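Local coordinates for protein aminotransferase (Neisseria meningitidis Z2491, PDB 3JTX) that probably catalyses the pyridoxal-phosphate-dependent transfer of an amino group between an amino acid and a 2-oxo acid, as a class I/II aminotransferase, at residues V108-N113 / L268-Y273; G141-F146 / W166-L171; D195-D198 / I203-S206. All blocks are in the same frame, centred on the assembly; numbering follows the deposited sequence.

Overall arrangement
All three contacts gather about the seven-stranded sheet of the aminotransferase fold, but at different depths. Interactions 1 and 3 are buried and have no hydrogen bonds of their own: a methyl on a tyrosine ring joins two helices in the first, an isoleucine under an amide joins helix to strand in the third. Interaction 2 lies at the surface beside an outermost strand and is polar, a salt bridge and a histidine hydrogen bond meeting on one carboxylate oxygen. Interactions 2 and 3 draw on the neighbouring parallel strands 169-175 and 203-207. Helix 100-111 ties interaction 1 to both, since Val111 packs on Lys170, Leu171 and Ile203; interaction 1 borders the second subunit extensively, interaction 3 only through Ile203.

Interaction 1 of 3, residues V108-N113 / L268-Y273; sequences VQTVLN and LLYRTY
Thr110 lays its methyl group over the ring of Tyr270, and this overlap makes up most of the contact. CG2 stands 3.6 Å from the centroid of the Tyr270 ring, only 10° off the ring normal, a CH-pi interaction centred on one face. The methyl is shared almost evenly by the ring carbons: Thr110 CG2 is 3.7 Å from Tyr270 CG and 4.1 Å from Tyr270 CZ on the far side. Two torsions bring the groups together. With CG swung trans to the backbone N (chi1 179°), the tyrosine ring projects across the gap between the helices, while a chi1 of 76° tucks Thr110 OG1 between its own backbone N and carbonyl carbon and leaves the methyl facing the ring. The hydroxyl so turned is hydrogen-bonded to the carbonyl oxygen of Phe107, one turn back in the same helix, and the polar end of a buried threonine is thereby satisfied without drawing on Tyr270.

At the phenol end the contact is looser. Gln109 CB lies 4.0 Å from Tyr270 OH, but the glutamine chain bends at chi2 and carries its amide away, where NE2 bonds to the carbonyl oxygens of Ala136 and Phe105 of its own chain. No hydrogen bond spans the two segments, whose backbones come closest at Thr110 and Tyr270, with their CA atoms 7.9 Å apart.

A second link between the same helices is the salt bridge from Arg271 to Glu102. Phe105 of the second subunit meets the Tyr270 ring edge-to-face, and Met2 of that subunit packs on Thr110, so the pair lies at the dimer interface. Helix 100-111 turns Val108 toward strands 122-127 and 169-175, and thus stands between the central sheet and helix 261-274.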
# COMPACT_ATOMS: atom_id res chain seq x y z
N VAL A 108 7.52 2.51 -10.29
CA VAL A 108 7.49 2.10 -11.70
C VAL A 108 6.23 2.61 -12.41
O VAL A 108 6.31 3.17 -13.53
CB VAL A 108 7.64 0.57 -11.83
CG1 VAL A 108 7.34 0.10 -13.26
CG2 VAL A 108 9.03 0.17 -11.38
N GLN A 109 5.07 2.48 -11.76
CA GLN A 109 3.83 2.97 -12.40
C GLN A 109 3.94 4.46 -12.77
O GLN A 109 3.51 4.85 -13.87
CB GLN A 109 2.57 2.75 -11.54
CG GLN A 109 2.33 1.33 -11.08
CD GLN A 109 2.56 0.28 -12.15
OE1 GLN A 109 1.81 0.19 -13.13
NE2 GLN A 109 3.62 -0.53 -11.97
N THR A 110 4.52 5.27 -11.89
CA THR A 110 4.68 6.71 -12.14
C THR A 110 5.68 7.02 -13.27
O THR A 110 5.58 8.05 -13.94
CB THR A 110 5.15 7.48 -10.89
OG1 THR A 110 6.55 7.24 -10.67
CG2 THR A 110 4.36 7.07 -9.64
N VAL A 111 6.66 6.15 -13.47
CA VAL A 111 7.66 6.35 -14.51
C VAL A 111 7.13 5.98 -15.91
O VAL A 111 7.52 6.59 -16.91
CB VAL A 111 8.95 5.59 -14.16
CG1 VAL A 111 9.92 5.60 -15.33
CG2 VAL A 111 9.58 6.22 -12.89
N LEU A 112 6.23 5.00 -15.98
CA LEU A 112 5.68 4.53 -17.24
C LEU A 112 4.38 5.30 -17.56
O LEU A 112 3.49 5.42 -16.73
CB LEU A 112 5.47 3.01 -17.17
CG LEU A 112 6.75 2.19 -16.89
CD1 LEU A 112 6.44 0.71 -16.75
CD2 LEU A 112 7.81 2.39 -18.00
N ASN A 113 4.31 5.88 -18.76
CA ASN A 113 3.17 6.72 -19.17
C ASN A 113 2.95 6.60 -20.68
O ASN A 113 2.93 7.62 -21.39
CB ASN A 113 3.41 8.20 -18.80
N LEU A 268 5.88 11.52 -3.64
CA LEU A 268 5.06 11.79 -2.46
C LEU A 268 3.63 12.21 -2.84
O LEU A 268 2.66 11.76 -2.22
CB LEU A 268 5.72 12.87 -1.58
CG LEU A 268 4.87 13.35 -0.39
CD1 LEU A 268 4.59 12.18 0.55
CD2 LEU A 268 5.59 14.53 0.34
N LEU A 269 3.49 13.07 -3.85
CA LEU A 269 2.17 13.53 -4.28
C LEU A 269 1.31 12.34 -4.73
O LEU A 269 0.16 12.21 -4.34
CB LEU A 269 2.29 14.56 -5.42
CG LEU A 269 0.98 15.14 -5.96
CD1 LEU A 269 0.12 15.79 -4.84
CD2 LEU A 269 1.30 16.17 -7.08
N TYR A 270 1.90 11.49 -5.55
CA TYR A 270 1.23 10.28 -6.01
C TYR A 270 0.83 9.39 -4.83
O TYR A 270 -0.27 8.84 -4.83
CB TYR A 270 2.16 9.51 -6.95
CG TYR A 270 1.60 8.21 -7.48
CD1 TYR A 270 0.92 8.16 -8.68
CD2 TYR A 270 1.81 7.03 -6.81
CE1 TYR A 270 0.42 6.96 -9.20
CE2 TYR A 270 1.30 5.83 -7.30
CZ TYR A 270 0.62 5.81 -8.50
OH TYR A 270 0.12 4.60 -8.99
N ARG A 271 1.72 9.26 -3.84
CA ARG A 271 1.52 8.37 -2.72
C ARG A 271 0.42 8.86 -1.78
O ARG A 271 -0.18 8.06 -1.07
CB ARG A 271 2.83 8.12 -1.95
CG ARG A 271 3.84 7.30 -2.74
CD ARG A 271 5.20 7.26 -2.09
NE ARG A 271 5.15 6.49 -0.86
CZ ARG A 271 5.07 5.17 -0.80
NH1 ARG A 271 5.07 4.43 -1.90
NH2 ARG A 271 5.01 4.59 0.38
N THR A 272 0.14 10.16 -1.79
CA THR A 272 -0.98 10.68 -0.99
C THR A 272 -2.30 10.12 -1.50
O THR A 272 -3.20 9.85 -0.70
CB THR A 272 -1.02 12.23 -0.87
OG1 THR A 272 -1.43 12.81 -2.12
CG2 THR A 272 0.34 12.76 -0.44
N TYR A 273 -2.39 9.87 -2.81
CA TYR A 273 -3.59 9.25 -3.37
C TYR A 273 -3.53 7.73 -3.31
O TYR A 273 -4.56 7.08 -3.05
CB TYR A 273 -3.80 9.73 -4.82
CG TYR A 273 -4.23 11.17 -4.90
CD1 TYR A 273 -5.56 11.51 -4.80
CD2 TYR A 273 -3.30 12.19 -5.05
CE1 TYR A 273 -5.99 12.84 -4.86
CE2 TYR A 273 -3.71 13.53 -5.11
CZ TYR A 273 -5.05 13.84 -5.01
OH TYR A 273 -5.46 15.16 -5.07

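Interaction 2 of 3, residues G141-F146 / W166-L171; sequences GGEIHF and WKRTKL
Glu143 and Arg168 meet with their flat groups almost perpendicular, the carboxylate and guanidinium planes 88° apart. The guanidinium comes end-on and points both terminal nitrogens at a single oxygen: Glu143 OE1 is 2.9 Å from Arg168 NH1 and 2.9 Å from Arg168 NH2, and lies within 2° of the guanidinium plane. The two donors approach the carboxylate differently. NH2 uses the syn lone pair of OE1, whereas NH1 reaches the oxygen from above the carboxylate plane. Arg168 gets there through a bend at chi3 (-81°), while its NE pairs with Glu164 and its NH1 also bonds to the carbonyl oxygen of Lys120.

His145, two residues along the same strand, adds a third donor. Its NE2 gives a nearly straight hydrogen bond of 2.6 Å to Glu143 OE1, which lies in the imidazole plane and is met on its anti side, well out of the carboxylate plane. ND1 bonds to a glycerol, probably from the crystallisation liquor.

The salt bridge reaches past strand 122-127, from edge strand 143-148 to the residue just before strand 169-175. Three donors on one oxygen would concentrate the negative charge at OE1 and probably keep the carboxylate ionised.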
# COMPACT_ATOMS: atom_id res chain seq x y z
N GLY A 141 2.46 -1.04 -18.37
CA GLY A 141 2.45 -0.82 -19.82
C GLY A 141 3.82 -0.66 -20.44
O GLY A 141 3.94 -0.23 -21.59
N GLY A 142 4.87 -1.03 -19.71
CA GLY A 142 6.23 -0.96 -20.22
C GLY A 142 6.67 -2.28 -20.79
O GLY A 142 6.02 -3.31 -20.62
N GLU A 143 7.80 -2.25 -21.48
CA GLU A 143 8.42 -3.41 -22.08
C GLU A 143 9.61 -3.77 -21.20
O GLU A 143 10.45 -2.90 -20.91
CB GLU A 143 8.88 -3.00 -23.47
CG GLU A 143 9.11 -4.08 -24.44
CD GLU A 143 9.40 -3.51 -25.81
OE1 GLU A 143 10.49 -2.93 -25.99
OE2 GLU A 143 8.54 -3.64 -26.70
N ILE A 144 9.71 -5.03 -20.75
CA ILE A 144 10.84 -5.43 -19.90
C ILE A 144 11.96 -6.03 -20.75
O ILE A 144 11.72 -6.85 -21.64
CB ILE A 144 10.43 -6.38 -18.74
CG1 ILE A 144 11.65 -6.61 -17.83
CG2 ILE A 144 9.85 -7.71 -19.28
CD1 ILE A 144 11.32 -6.83 -16.37
N HIS A 145 13.19 -5.57 -20.48
CA HIS A 145 14.37 -6.03 -21.18
C HIS A 145 15.39 -6.50 -20.15
O HIS A 145 15.42 -5.99 -19.04
CB HIS A 145 14.92 -4.93 -22.08
CG HIS A 145 14.03 -4.63 -23.25
ND1 HIS A 145 14.25 -5.15 -24.50
CD2 HIS A 145 12.90 -3.89 -23.34
CE1 HIS A 145 13.31 -4.72 -25.33
NE2 HIS A 145 12.48 -3.96 -24.65
N PHE A 146 16.19 -7.49 -20.52
CA PHE A 146 17.02 -8.22 -19.57
C PHE A 146 18.51 -8.11 -19.85
O PHE A 146 18.96 -8.36 -20.96
CB PHE A 146 16.56 -9.69 -19.53
CG PHE A 146 15.18 -9.87 -18.95
CD1 PHE A 146 14.97 -9.73 -17.58
CD2 PHE A 146 14.11 -10.18 -19.76
CE1 PHE A 146 13.70 -9.88 -17.05
CE2 PHE A 146 12.84 -10.33 -19.23
CZ PHE A 146 12.63 -10.20 -17.87
N TRP A 166 17.94 1.17 -25.44
CA TRP A 166 18.46 2.18 -24.50
C TRP A 166 17.79 3.53 -24.70
O TRP A 166 17.45 4.20 -23.73
CB TRP A 166 19.99 2.35 -24.57
CG TRP A 166 20.75 1.30 -23.87
CD1 TRP A 166 21.65 0.43 -24.42
CD2 TRP A 166 20.69 0.97 -22.47
NE1 TRP A 166 22.14 -0.42 -23.45
CE2 TRP A 166 21.57 -0.10 -22.25
CE3 TRP A 166 19.97 1.49 -21.38
CZ2 TRP A 166 21.75 -0.68 -20.99
CZ3 TRP A 166 20.14 0.91 -20.13
CH2 TRP A 166 21.02 -0.16 -19.94
N LYS A 167 17.58 3.92 -25.96
CA LYS A 167 16.97 5.22 -26.24
C LYS A 167 15.54 5.36 -25.70
O LYS A 167 15.09 6.47 -25.47
CB LYS A 167 17.01 5.52 -27.73
CG LYS A 167 18.40 5.85 -28.25
CD LYS A 167 18.40 6.02 -29.77
CE LYS A 167 19.74 6.54 -30.27
NZ LYS A 167 19.74 6.81 -31.74
N ARG A 168 14.85 4.22 -25.50
CA ARG A 168 13.50 4.18 -24.94
C ARG A 168 13.47 3.79 -23.45
O ARG A 168 12.39 3.60 -22.90
CB ARG A 168 12.64 3.13 -25.68
CG ARG A 168 12.52 3.30 -27.16
CD ARG A 168 11.47 2.35 -27.76
NE ARG A 168 12.00 1.00 -27.97
CZ ARG A 168 11.57 -0.11 -27.37
NH1 ARG A 168 10.60 -0.08 -26.47
NH2 ARG A 168 12.14 -1.27 -27.67
N THR A 169 14.63 3.63 -22.82
CA THR A 169 14.68 3.08 -21.46
C THR A 169 14.46 4.17 -20.42
O THR A 169 15.21 5.15 -20.36
CB THR A 169 16.00 2.34 -21.19
OG1 THR A 169 16.06 1.18 -22.04
CG2 THR A 169 16.11 1.90 -19.71
N LYS A 170 13.45 3.98 -19.57
CA LYS A 170 13.07 4.99 -18.58
C LYS A 170 13.63 4.70 -17.20
O LYS A 170 13.78 5.61 -16.38
CB LYS A 170 11.54 5.09 -18.49
CG LYS A 170 10.83 5.33 -19.84
CD LYS A 170 11.24 6.64 -20.50
CE LYS A 170 10.70 6.73 -21.93
NZ LYS A 170 11.31 7.88 -22.69
N LEU A 171 13.93 3.44 -16.93
CA LEU A 171 14.39 3.03 -15.62
C LEU A 171 15.21 1.75 -15.76
O LEU A 171 14.94 0.93 -16.63
CB LEU A 171 13.20 2.80 -14.67
CG LEU A 171 13.49 2.47 -13.21
CD1 LEU A 171 12.51 3.16 -12.27
CD2 LEU A 171 13.49 0.94 -12.99

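Interaction 3 of 3, residues D195-D198 / I203-S206; sequences DLQD and IIAS
The amide of Gln197 has the Ile204 side chain under one face, with the CG1-CD1 bond running roughly parallel to the line from NE2 to OE1 and shifted slightly past it. Ile204 CG1 sits beneath the nitrogen end, 3.5 Å from Gln197 NE2, and Ile204 CD1 projects between the nitrogen and the oxygen, 3.6 Å from Gln197 NE2 and 3.8 Å from Gln197 OE1. Level with the amide plane and beyond its nitrogen stands the backbone of the strand, where Ile203 CA is 4.0 Å from Gln197 NE2. The Ile203 side chain leaves in the other direction, toward helix 100-111 and Met2 of the second subunit.

Gln197 spans the gap between helix and strand because its chain is extended as far as CD: CG is trans to the backbone N (chi1 -173°) and chi2 is 177°. Ile204 turns CG1 to the side of its own backbone N (chi1 -66°), and this swings the longer branch out to meet the amide. The two side chains pass at a slant, and the backbones are nearest at Gln197 and Ile203, whose CA atoms are 7.4 Å apart.

Helix 187-200 is the crossover of a beta-alpha-beta unit that runs from strand 169-175 to strand 203-207, and the contact packs its last turns on the strand that follows. Trp190 and Phe194 of the helix also touch Ile204.

No hydrogen bond crosses between the two segments, yet both polar atoms of the buried amide are satisfied: NE2 bonds to the carbonyl oxygen of Phe202, and OE1 accepts from Arg232, which also pairs with Asp198. These bonds fix which end of the amide is nitrogen and restrain its rotation, so a polar group can present a flat face to an aliphatic chain.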
# COMPACT_ATOMS: atom_id res chain seq x y z
N ASP A 195 27.62 5.88 -16.37
CA ASP A 195 27.97 6.39 -17.68
C ASP A 195 26.81 6.17 -18.67
O ASP A 195 26.50 7.05 -19.47
CB ASP A 195 29.27 5.78 -18.18
CG ASP A 195 30.52 6.28 -17.40
OD1 ASP A 195 30.48 7.36 -16.79
OD2 ASP A 195 31.55 5.60 -17.40
N LEU A 196 26.17 5.00 -18.61
CA LEU A 196 24.98 4.74 -19.43
C LEU A 196 23.84 5.72 -19.09
O LEU A 196 23.16 6.23 -19.98
CB LEU A 196 24.52 3.28 -19.29
CG LEU A 196 25.34 2.26 -20.09
CD1 LEU A 196 25.11 0.88 -19.55
CD2 LEU A 196 25.01 2.32 -21.59
N GLN A 197 23.67 6.02 -17.80
CA GLN A 197 22.70 7.03 -17.39
C GLN A 197 23.00 8.40 -18.00
O GLN A 197 22.08 9.09 -18.46
CB GLN A 197 22.63 7.13 -15.86
CG GLN A 197 21.51 8.03 -15.35
CD GLN A 197 21.42 8.05 -13.84
OE1 GLN A 197 22.41 8.36 -13.17
NE2 GLN A 197 20.25 7.68 -13.29
N ASP A 198 24.26 8.81 -18.00
CA ASP A 198 24.62 10.10 -18.59
C ASP A 198 24.32 10.12 -20.06
O ASP A 198 23.95 11.15 -20.60
CB ASP A 198 26.11 10.44 -18.38
CG ASP A 198 26.42 10.80 -16.94
OD1 ASP A 198 25.49 11.20 -16.23
OD2 ASP A 198 27.58 10.68 -16.52
N ILE A 203 16.29 6.61 -15.03
CA ILE A 203 16.36 6.64 -13.58
C ILE A 203 16.95 5.32 -13.15
O ILE A 203 16.67 4.29 -13.77
CB ILE A 203 14.93 6.79 -12.99
CG1 ILE A 203 14.40 8.19 -13.30
CG2 ILE A 203 14.91 6.54 -11.48
CD1 ILE A 203 12.88 8.30 -13.20
N ILE A 204 17.77 5.33 -12.11
CA ILE A 204 18.28 4.07 -11.51
C ILE A 204 17.55 3.78 -10.21
O ILE A 204 17.48 4.65 -9.33
CB ILE A 204 19.81 4.15 -11.23
CG1 ILE A 204 20.58 4.25 -12.55
CG2 ILE A 204 20.27 2.93 -10.42
CD1 ILE A 204 22.05 4.69 -12.38
N ALA A 205 16.98 2.58 -10.11
CA ALA A 205 16.33 2.10 -8.90
C ALA A 205 17.15 0.92 -8.37
O ALA A 205 17.26 -0.12 -9.04
CB ALA A 205 14.85 1.70 -9.19
N SER A 206 17.74 1.11 -7.19
CA SER A 206 18.61 0.11 -6.59
C SER A 206 17.96 -0.56 -5.37
O SER A 206 17.71 0.09 -4.35
CB SER A 206 19.95 0.75 -6.20
OG SER A 206 20.88 -0.25 -5.83